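Local atomic coordinates of extracellular invertase (Aspergillus kawachii, PDB entry 5XH8), a protein that probably hydrolyses the beta-fructofuranosidic bond of sucrose and transfers fructosyl units to build fructooligosaccharides such as 1-kestose. Residues P34-H45 with V56-S67; T167-N177 with F245-S254. All blocks are in the same frame, centred on the assembly; numbering follows the deposited sequence.

Contact 1: residues P34-H45 with V56-S67; sequences PPNGQIGDPCLH and VGFLHDGSGISS. With ACT (acetate ion), chain I.
The carbonyl oxygen of Gln38 is gripped by two donors that reach it from opposite faces of its carbonyl plane. His60 ND1 lies 2.7 Å from Gln38 O, in a nearly straight bond (165° at the hydrogen), and Asp61 N lies 3.0 Å from the same oxygen. With CG anti to the backbone N (chi1 -177°) the imidazole is carried toward the neighbouring strand, and Gln38 O lies near its plane. Pro34 CB sits over one face of this ring, 3.5 Å from His60 CE1, while NE2 donates to OXT of an acetate ion that probably came from the crystallisation liquor, and more weakly to its other oxygen. Asp61 OD1 answers in the other direction, taking the N-H of Gln38 at 2.8 Å from above its carboxylate plane. A water bridges Asp61 OD2 to Asn36 OD1, tying down the second oxygen too. Further along, Ile39 presses CD1 over one face of the Phe58 ring, 3.8 Å from its centroid, and the two side chains cross at about a right angle. The opposite sheet face carries Cys43, whose SG touches Ile65 CD1 at 3.9 Å; beside it Leu44 CD1 meets Ile65 CG2. At the end of the pairing, His45 ND1 accepts Gly57 N at 3.2 Å near the ring plane, while its NE2 hydrogen-bonds to Ala322 O. Between the bridges Ile39-His60 and Pro42-Phe58 the register slips by one residue, a beta bulge at Gly40-Asp41; Asp41 OD2 hydrogen-bonds to a glycerol. The antiparallel hairpin and the strand 65-70 that follows match the meander of a propeller blade, and Asp41-Pro42 recalls the Asn-Asp-Pro motif of family 32, consistent with a place in the substrate pocket.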
loop_
_atom_site.group_PDB
_atom_site.type_symbol
_atom_site.label_atom_id
_atom_site.label_comp_id
_atom_site.label_asym_id
_atom_site.label_seq_id
_atom_site.Cartn_x
_atom_site.Cartn_y
_atom_site.Cartn_z
ATOM N N PRO A 34 21.703 20.448 12.726
ATOM C CA PRO A 34 22.377 20.354 11.422
ATOM C C PRO A 34 23.328 21.532 11.161
ATOM O O PRO A 34 23.316 22.518 11.919
ATOM C CB PRO A 34 21.212 20.351 10.416
ATOM C CG PRO A 34 20.067 20.965 11.162
ATOM C CD PRO A 34 20.257 20.613 12.592
ATOM N N PRO A 35 24.141 21.435 10.088
ATOM C CA PRO A 35 25.031 22.542 9.739
ATOM C C PRO A 35 24.289 23.853 9.508
ATOM O O PRO A 35 24.807 24.910 9.852
ATOM C CB PRO A 35 25.741 22.047 8.476
ATOM C CG PRO A 35 25.699 20.559 8.598
ATOM C CD PRO A 35 24.337 20.285 9.189
ATOM N N ASN A 36 23.066 23.767 8.989
ATOM C CA ASN A 36 22.161 24.914 8.879
ATOM C C ASN A 36 20.756 24.400 8.673
ATOM O O ASN A 36 20.554 23.183 8.616
ATOM C CB ASN A 36 22.567 25.771 7.687
ATOM C CG ASN A 36 22.679 24.954 6.407
ATOM O OD1 ASN A 36 21.792 24.181 6.045
ATOM N ND2 ASN A 36 23.796 25.090 5.749
ATOM N N GLY A 37 19.786 25.310 8.536
ATOM C CA GLY A 37 18.419 24.921 8.235
ATOM C C GLY A 37 17.696 24.296 9.431
ATOM O O GLY A 37 18.066 24.479 10.592
ATOM N N GLN A 38 16.651 23.550 9.134
ATOM C CA GLN A 38 15.667 23.156 10.147
ATOM C C GLN A 38 15.916 21.714 10.579
ATOM O O GLN A 38 16.270 20.849 9.754
ATOM C CB GLN A 38 14.246 23.307 9.566
ATOM C CG GLN A 38 13.103 23.139 10.567
ATOM C CD GLN A 38 12.556 21.730 10.642
ATOM O OE1 GLN A 38 13.135 20.765 10.107
ATOM N NE2 GLN A 38 11.420 21.595 11.293
ATOM N N ILE A 39 15.693 21.480 11.867
ATOM C CA ILE A 39 15.685 20.174 12.444
ATOM C C ILE A 39 14.311 19.884 12.998
ATOM O O ILE A 39 13.684 20.743 13.676
ATOM C CB ILE A 39 16.818 19.981 13.494
ATOM C CG1 ILE A 39 16.882 18.498 13.922
ATOM C CG2 ILE A 39 16.654 20.927 14.697
ATOM C CD1 ILE A 39 18.046 18.132 14.817
ATOM N N GLY A 40 13.852 18.657 12.715
ATOM C CA GLY A 40 12.603 18.134 13.234
ATOM C C GLY A 40 12.879 16.976 14.193
ATOM O O GLY A 40 13.920 16.939 14.827
ATOM N N ASP A 41 11.944 16.029 14.257
ATOM C CA ASP A 41 11.994 14.896 15.204
ATOM C C ASP A 41 13.327 14.167 15.077
ATOM O O ASP A 41 13.734 13.844 13.942
ATOM C CB ASP A 41 10.930 13.837 14.885
ATOM C CG ASP A 41 9.508 14.340 14.955
ATOM O OD1 ASP A 41 9.286 15.565 14.933
ATOM O OD2 ASP A 41 8.590 13.475 14.989
ATOM N N PRO A 42 14.003 13.880 16.206
ATOM C CA PRO A 42 15.100 12.942 16.103
ATOM C C PRO A 42 14.532 11.532 15.808
ATOM O O PRO A 42 13.375 11.266 16.104
ATOM C CB PRO A 42 15.752 13.014 17.480
ATOM C CG PRO A 42 14.609 13.332 18.394
ATOM C CD PRO A 42 13.738 14.261 17.606
ATOM N N CYS A 43 15.334 10.684 15.179
ATOM C CA CYS A 43 14.943 9.305 14.873
ATOM C C CYS A 43 16.172 8.592 14.342
ATOM O O CYS A 43 17.278 9.152 14.355
ATOM C CB CYS A 43 13.776 9.257 13.850
ATOM S SG CYS A 43 14.087 10.122 12.302
ATOM N N LEU A 44 16.006 7.331 13.955
ATOM C CA LEU A 44 17.011 6.580 13.204
ATOM C C LEU A 44 18.279 6.196 14.001
ATOM O O LEU A 44 19.144 5.506 13.445
ATOM C CB LEU A 44 17.368 7.335 11.890
ATOM C CG LEU A 44 18.426 6.797 10.908
ATOM C CD1 LEU A 44 18.005 6.971 9.458
ATOM C CD2 LEU A 44 19.776 7.445 11.136
ATOM N N HIS A 45 18.360 6.537 15.292
ATOM C CA HIS A 45 19.587 6.319 16.066
ATOM C C HIS A 45 19.985 4.828 16.090
ATOM O O HIS A 45 19.116 3.961 16.180
ATOM C CB HIS A 45 19.453 6.711 17.549
ATOM C CG HIS A 45 18.842 8.043 17.829
ATOM N ND1 HIS A 45 19.124 9.177 17.092
ATOM C CD2 HIS A 45 18.037 8.445 18.838
ATOM C CE1 HIS A 45 18.466 10.205 17.591
ATOM N NE2 HIS A 45 17.814 9.791 18.666
ATOM N N VAL A 56 23.319 9.122 15.327
ATOM C CA VAL A 56 22.119 9.890 15.626
ATOM C C VAL A 56 21.455 10.351 14.308
ATOM O O VAL A 56 22.139 10.602 13.313
ATOM C CB VAL A 56 22.382 11.117 16.552
ATOM C CG1 VAL A 56 22.978 10.691 17.885
ATOM C CG2 VAL A 56 23.291 12.137 15.889
ATOM N N GLY A 57 20.136 10.486 14.308
ATOM C CA GLY A 57 19.383 10.890 13.124
ATOM C C GLY A 57 18.340 11.912 13.520
ATOM O O GLY A 57 17.997 12.038 14.697
ATOM N N PHE A 58 17.844 12.640 12.535
ATOM C CA PHE A 58 16.800 13.653 12.749
ATOM C C PHE A 58 16.202 14.081 11.416
ATOM O O PHE A 58 16.893 14.104 10.402
ATOM C CB PHE A 58 17.327 14.879 13.529
ATOM C CG PHE A 58 18.677 15.341 13.078
ATOM C CD1 PHE A 58 18.808 16.159 11.969
ATOM C CD2 PHE A 58 19.816 14.931 13.740
ATOM C CE1 PHE A 58 20.070 16.556 11.526
ATOM C CE2 PHE A 58 21.068 15.326 13.318
ATOM C CZ PHE A 58 21.203 16.134 12.200
ATOM N N LEU A 59 14.911 14.405 11.425
ATOM C CA LEU A 59 14.273 15.048 10.271
ATOM C C LEU A 59 14.979 16.368 9.993
ATOM O O LEU A 59 15.411 17.045 10.923
ATOM C CB LEU A 59 12.791 15.305 10.535
ATOM C CG LEU A 59 11.896 14.079 10.787
ATOM C CD1 LEU A 59 10.448 14.489 10.688
ATOM C CD2 LEU A 59 12.200 12.948 9.818
ATOM N N HIS A 60 15.154 16.692 8.712
ATOM C CA HIS A 60 15.931 17.857 8.294
ATOM C C HIS A 60 15.217 18.518 7.115
ATOM O O HIS A 60 14.952 17.885 6.081
ATOM C CB HIS A 60 17.365 17.453 7.937
ATOM C CG HIS A 60 18.255 18.590 7.559
ATOM N ND1 HIS A 60 18.177 19.832 8.162
ATOM C CD2 HIS A 60 19.279 18.663 6.676
ATOM C CE1 HIS A 60 19.117 20.613 7.672
ATOM N NE2 HIS A 60 19.796 19.938 6.766
ATOM N N ASP A 61 14.835 19.776 7.326
ATOM C CA ASP A 61 14.216 20.633 6.301
ATOM C C ASP A 61 12.938 20.060 5.704
ATOM O O ASP A 61 12.603 20.326 4.555
ATOM C CB ASP A 61 15.249 20.964 5.227
ATOM C CG ASP A 61 16.298 21.972 5.729
ATOM O OD1 ASP A 61 15.918 22.874 6.494
ATOM O OD2 ASP A 61 17.484 21.859 5.373
ATOM N N GLY A 62 12.230 19.248 6.474
ATOM C CA GLY A 62 11.007 18.623 5.961
ATOM C C GLY A 62 11.210 17.720 4.763
ATOM O O GLY A 62 10.261 17.473 4.021
ATOM N N SER A 63 12.431 17.218 4.573
ATOM C CA SER A 63 12.750 16.463 3.370
ATOM C C SER A 63 13.624 15.268 3.667
ATOM O O SER A 63 14.591 15.020 2.966
ATOM C CB SER A 63 13.470 17.374 2.351
ATOM O OG SER A 63 12.792 18.603 2.256
ATOM N N GLY A 64 13.249 14.483 4.659
ATOM C CA GLY A 64 13.986 13.257 4.951
ATOM C C GLY A 64 14.783 13.385 6.217
ATOM O O GLY A 64 14.600 14.327 6.982
ATOM N N ILE A 65 15.700 12.443 6.400
ATOM C CA ILE A 65 16.390 12.229 7.663
ATOM C C ILE A 65 17.879 12.440 7.387
ATOM O O ILE A 65 18.425 11.851 6.442
ATOM C CB ILE A 65 16.171 10.785 8.180
ATOM C CG1 ILE A 65 14.678 10.465 8.329
ATOM C CG2 ILE A 65 16.881 10.567 9.509
ATOM C CD1 ILE A 65 14.371 8.985 8.550
ATOM N N SER A 66 18.514 13.279 8.206
ATOM C CA SER A 66 19.962 13.454 8.219
ATOM C C SER A 66 20.557 12.758 9.446
ATOM O O SER A 66 19.832 12.362 10.371
ATOM C CB SER A 66 20.335 14.951 8.203
ATOM O OG SER A 66 20.059 15.492 6.933
ATOM N N SER A 67 21.879 12.627 9.449
ATOM C CA SER A 67 22.569 11.827 10.454
ATOM C C SER A 67 23.997 12.298 10.741
ATOM O O SER A 67 24.633 12.981 9.944
ATOM C CB SER A 67 22.556 10.345 10.023
ATOM O OG SER A 67 22.997 9.496 11.057
HETATM C C ACT I . 22.643 20.811 5.129
HETATM O O ACT I . 22.496 21.377 6.274
HETATM O OXT ACT I . 21.702 20.229 4.502
HETATM C CH3 ACT I . 23.955 20.764 4.419
HETATM O O HOH W 1 19.233 23.760 5.044
HETATM O O HOH W 2 12.239 18.446 9.193
#

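Contact 2: residues T167-N177 with F245-S254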
loop_
_atom_site.group_PDB
_atom_site.type_symbol
_atom_site.label_atom_id
_atom_site.label_comp_id
_atom_site.label_asym_id
_atom_site.label_seq_id
_atom_site.Cartn_x
_atom_site.Cartn_y
_atom_site.Cartn_z
ATOM N N THR A 167 -6.409 7.903 13.854
ATOM C CA THR A 167 -6.072 9.323 13.898
ATOM C C THR A 167 -4.704 9.602 13.270
ATOM O O THR A 167 -4.459 10.710 12.768
ATOM C CB THR A 167 -6.010 9.853 15.338
ATOM O OG1 THR A 167 -5.260 8.953 16.165
ATOM C CG2 THR A 167 -7.426 10.040 15.911
ATOM N N ALA A 168 -3.842 8.589 13.352
ATOM C CA ALA A 168 -2.452 8.604 12.954
ATOM C C ALA A 168 -1.955 7.178 13.038
ATOM O O ALA A 168 -2.483 6.367 13.828
ATOM C CB ALA A 168 -1.618 9.462 13.902
ATOM N N PHE A 169 -0.916 6.887 12.251
ATOM C CA PHE A 169 -0.325 5.561 12.185
ATOM C C PHE A 169 1.133 5.640 11.708
ATOM O O PHE A 169 1.441 5.364 10.547
ATOM C CB PHE A 169 -1.178 4.685 11.271
ATOM C CG PHE A 169 -0.824 3.232 11.315
ATOM C CD1 PHE A 169 -1.116 2.471 12.428
ATOM C CD2 PHE A 169 -0.253 2.620 10.229
ATOM C CE1 PHE A 169 -0.785 1.128 12.474
ATOM C CE2 PHE A 169 0.068 1.272 10.258
ATOM C CZ PHE A 169 -0.209 0.522 11.385
ATOM N N ARG A 170 2.035 6.014 12.617
ATOM C CA ARG A 170 3.393 6.366 12.209
ATOM C C ARG A 170 4.416 6.198 13.312
ATOM O O ARG A 170 4.065 5.830 14.443
ATOM C CB ARG A 170 3.406 7.803 11.677
ATOM C CG ARG A 170 2.839 8.845 12.619
ATOM C CD ARG A 170 3.144 10.269 12.118
ATOM N NE ARG A 170 2.533 11.278 12.985
ATOM C CZ ARG A 170 1.276 11.739 12.903
ATOM N NH1 ARG A 170 0.445 11.357 11.923
ATOM N NH2 ARG A 170 0.848 12.633 13.807
ATOM N N ASP A 171 5.670 6.475 12.955
ATOM C CA ASP A 171 6.808 6.534 13.878
ATOM C C ASP A 171 7.139 5.145 14.453
ATOM O O ASP A 171 7.254 4.977 15.666
ATOM C CB ASP A 171 6.576 7.523 15.029
ATOM C CG ASP A 171 6.102 8.889 14.578
ATOM O OD1 ASP A 171 6.396 9.297 13.438
ATOM O OD2 ASP A 171 5.419 9.553 15.413
ATOM N N PRO A 172 7.319 4.153 13.583
ATOM C CA PRO A 172 7.593 2.815 14.093
ATOM C C PRO A 172 8.874 2.797 14.923
ATOM O O PRO A 172 9.906 3.389 14.508
ATOM C CB PRO A 172 7.734 1.975 12.819
ATOM C CG PRO A 172 8.140 2.961 11.760
ATOM C CD PRO A 172 7.366 4.186 12.100
ATOM N N TYR A 173 8.781 2.153 16.091
ATOM C CA TYR A 173 9.894 2.031 17.034
ATOM C C TYR A 173 10.202 0.551 17.278
ATOM O O TYR A 173 9.430 -0.159 17.947
ATOM C CB TYR A 173 9.567 2.747 18.345
ATOM C CG TYR A 173 10.791 2.942 19.208
ATOM C CD1 TYR A 173 11.603 4.085 19.067
ATOM C CD2 TYR A 173 11.174 1.978 20.132
ATOM C CE1 TYR A 173 12.748 4.255 19.837
ATOM C CE2 TYR A 173 12.335 2.126 20.902
ATOM C CZ TYR A 173 13.121 3.273 20.755
ATOM O OH TYR A 173 14.276 3.426 21.518
ATOM N N VAL A 174 11.318 0.109 16.714
ATOM C CA VAL A 174 11.789 -1.259 16.870
ATOM C C VAL A 174 12.517 -1.438 18.212
ATOM O O VAL A 174 13.291 -0.560 18.680
ATOM C CB VAL A 174 12.692 -1.721 15.706
ATOM C CG1 VAL A 174 11.991 -1.575 14.381
ATOM C CG2 VAL A 174 14.028 -0.992 15.684
ATOM N N PHE A 175 12.246 -2.575 18.847
ATOM C CA PHE A 175 12.863 -2.900 20.136
ATOM C C PHE A 175 12.744 -4.391 20.450
ATOM O O PHE A 175 11.884 -5.070 19.897
ATOM C CB PHE A 175 12.257 -2.082 21.293
ATOM C CG PHE A 175 10.840 -2.440 21.623
ATOM C CD1 PHE A 175 9.792 -2.009 20.813
ATOM C CD2 PHE A 175 10.535 -3.200 22.763
ATOM C CE1 PHE A 175 8.489 -2.327 21.112
ATOM C CE2 PHE A 175 9.225 -3.536 23.048
ATOM C CZ PHE A 175 8.200 -3.103 22.221
ATOM N N GLN A 176 13.629 -4.847 21.330
ATOM C CA GLN A 176 13.671 -6.216 21.847
ATOM C C GLN A 176 13.299 -6.202 23.313
ATOM O O GLN A 176 13.583 -5.226 24.031
ATOM C CB GLN A 176 15.061 -6.792 21.658
ATOM C CG GLN A 176 15.379 -6.970 20.189
ATOM C CD GLN A 176 16.759 -7.542 19.924
ATOM O OE1 GLN A 176 17.776 -6.979 20.328
ATOM N NE2 GLN A 176 16.805 -8.648 19.204
ATOM N N ASN A 177 12.634 -7.272 23.763
ATOM C CA ASN A 177 12.251 -7.378 25.179
ATOM C C ASN A 177 11.939 -8.837 25.622
ATOM O O ASN A 177 10.979 -9.439 25.137
ATOM C CB ASN A 177 11.068 -6.468 25.495
ATOM C CG ASN A 177 10.801 -6.396 26.988
ATOM O OD1 ASN A 177 10.120 -7.258 27.544
ATOM N ND2 ASN A 177 11.396 -5.410 27.653
ATOM N N PHE A 245 -5.218 13.692 22.418
ATOM C CA PHE A 245 -5.969 13.181 21.255
ATOM C C PHE A 245 -5.246 12.207 20.348
ATOM O O PHE A 245 -5.871 11.590 19.487
ATOM C CB PHE A 245 -6.493 14.343 20.460
ATOM C CG PHE A 245 -7.512 15.172 21.206
ATOM C CD1 PHE A 245 -7.113 16.202 22.045
ATOM C CD2 PHE A 245 -8.875 14.924 21.056
ATOM C CE1 PHE A 245 -8.046 16.979 22.720
ATOM C CE2 PHE A 245 -9.824 15.694 21.734
ATOM C CZ PHE A 245 -9.408 16.725 22.563
ATOM N N ASN A 246 -3.936 12.064 20.526
ATOM C CA ASN A 246 -3.124 11.209 19.652
ATOM C C ASN A 246 -1.753 11.030 20.288
ATOM O O ASN A 246 -1.239 11.968 20.865
ATOM C CB ASN A 246 -2.989 11.868 18.269
ATOM C CG ASN A 246 -2.331 10.962 17.259
ATOM O OD1 ASN A 246 -2.859 9.901 16.920
ATOM N ND2 ASN A 246 -1.176 11.378 16.767
ATOM N N PHE A 247 -1.192 9.825 20.218
ATOM C CA PHE A 247 0.183 9.574 20.635
ATOM C C PHE A 247 1.138 9.632 19.421
ATOM O O PHE A 247 0.790 9.172 18.335
ATOM C CB PHE A 247 0.362 8.186 21.268
ATOM C CG PHE A 247 -0.277 7.996 22.632
ATOM C CD1 PHE A 247 -0.661 9.062 23.451
ATOM C CD2 PHE A 247 -0.454 6.701 23.106
ATOM C CE1 PHE A 247 -1.243 8.827 24.693
ATOM C CE2 PHE A 247 -1.030 6.467 24.358
ATOM C CZ PHE A 247 -1.411 7.535 25.149
ATOM N N GLU A 248 2.341 10.167 19.663
ATOM C CA GLU A 248 3.414 10.299 18.668
ATOM C C GLU A 248 4.724 9.781 19.275
ATOM O O GLU A 248 4.880 9.737 20.507
ATOM C CB GLU A 248 3.569 11.767 18.266
ATOM C CG GLU A 248 2.308 12.379 17.628
ATOM C CD GLU A 248 2.614 13.625 16.838
ATOM O OE1 GLU A 248 2.736 14.706 17.469
ATOM O OE2 GLU A 248 2.797 13.504 15.586
ATOM N N THR A 249 5.638 9.369 18.402
ATOM C CA THR A 249 7.029 9.002 18.742
ATOM C C THR A 249 7.188 8.103 19.975
ATOM O O THR A 249 8.088 8.306 20.813
ATOM C CB THR A 249 7.929 10.256 18.875
ATOM O OG1 THR A 249 7.540 11.027 20.014
ATOM C CG2 THR A 249 7.819 11.106 17.621
ATOM N N GLY A 250 6.305 7.109 20.063
ATOM C CA GLY A 250 6.364 6.102 21.114
ATOM C C GLY A 250 7.688 5.367 21.072
ATOM O O GLY A 250 8.019 4.798 20.052
ATOM N N ASN A 251 8.474 5.466 22.150
ATOM C CA ASN A 251 9.643 4.613 22.365
ATOM C C ASN A 251 9.287 3.615 23.477
ATOM O O ASN A 251 8.602 3.984 24.414
ATOM C CB ASN A 251 10.817 5.409 22.905
ATOM C CG ASN A 251 11.336 6.470 21.954
ATOM O OD1 ASN A 251 10.637 7.035 21.105
ATOM N ND2 ASN A 251 12.556 6.770 22.146
ATOM N N VAL A 252 9.852 2.410 23.423
ATOM C CA VAL A 252 9.677 1.382 24.459
ATOM C C VAL A 252 11.057 0.820 24.807
ATOM O O VAL A 252 11.888 0.535 23.925
ATOM C CB VAL A 252 8.748 0.240 23.987
ATOM C CG1 VAL A 252 8.554 -0.800 25.085
ATOM C CG2 VAL A 252 7.398 0.798 23.590
ATOM N N PHE A 253 11.307 0.702 26.109
ATOM C CA PHE A 253 12.613 0.279 26.628
ATOM C C PHE A 253 12.442 -0.166 28.076
ATOM O O PHE A 253 11.352 -0.068 28.658
ATOM C CB PHE A 253 13.640 1.428 26.526
ATOM C CG PHE A 253 13.151 2.720 27.110
ATOM C CD1 PHE A 253 12.305 3.561 26.381
ATOM C CD2 PHE A 253 13.500 3.086 28.412
ATOM C CE1 PHE A 253 11.827 4.738 26.933
ATOM C CE2 PHE A 253 13.036 4.269 28.958
ATOM C CZ PHE A 253 12.201 5.098 28.226
ATOM N N SER A 254 13.509 -0.700 28.638
ATOM C CA SER A 254 13.443 -1.270 29.957
ATOM C C SER A 254 14.728 -0.940 30.712
ATOM O O SER A 254 15.834 -1.000 30.157
ATOM C CB SER A 254 13.161 -2.798 29.877
ATOM O OG SER A 254 14.158 -3.481 29.124
HETATM O O HOH W 3 4.875 11.977 14.675
HETATM O O HOH W 4 5.804 4.363 18.150
HETATM O O HOH W 5 8.848 6.376 17.623
HETATM O O HOH W 6 13.109 -3.458 26.452
#
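Asp171 OD2 takes the backbone N-H of Thr249 at 3.0 Å, the donor standing on the anti side of the carboxylate and somewhat out of its plane, while Asp171 OD1 hydrogen-bonds to a glycerol. One water donates to both Asp171 OD2 and Glu248 OE2 and accepts from Arg170 NE, so it links the two acidic groups, whose OD2 and OE2 stand 4.7 Å apart. Arg170 closes the cluster by a salt bridge: NH2 lies 2.8 Å from Glu248 OE2, near the guanidinium plane but above that of the carboxylate, the two planes being 84° apart. Second partners hold this pair in position, Glu134 at Arg170 NH1 and Tyr319 OH at Glu248 OE1. Beyond the cluster Thr167 OG1 donates to Asn246 OD1 at 2.7 Å.

On the other side of it, aromatic packing takes over. Tyr173 has CG anti to its own N (chi1 -166°), which lays the ring with one face centred on Asn251 CA, 3.6 Å from the centroid; its OH hydrogen-bonds to Gly323 O. The Phe175 ring receives Val252 CB over its centre, 3.7 Å from the centroid. A water donates to both Asp171 O and Gly250 O.

Strands 168-176 and 250-254 run almost parallel (9°), their axes coming within 6.9 Å, yet they share no beta bridge; side chains and water fill the gap. Arg170-Asp171-Pro172 matches the family 32 Arg-Asp-Pro motif. Each strand is hydrogen-bonded within its own sheet, 166-176 to 191-199 and 250-255 to 265-274, an arrangement consistent with the inner strands of two adjacent propeller blades.

Overall arrangement
Along the chain contact 1 is complete before the first residue of contact 2, and their centres lie about 18 Å apart. They differ in kind: residues 34-45 and 56-67 pair within one sheet, whereas residues 167-177 and 245-254 face each other from two separate sheets. Even so they touch, Asp41 OD2 packing 3.6 Å from Thr249 CG2. Asp41 and Asp171 each hydrogen-bond to glycerol, which is consistent with both contacts bordering one pocket. Three sheets of the family 32 beta-propeller probably bring their strands to a common site, as in other family 32 enzymes, where acidic residues from different blades surround the fructosyl unit at the end of the central channel.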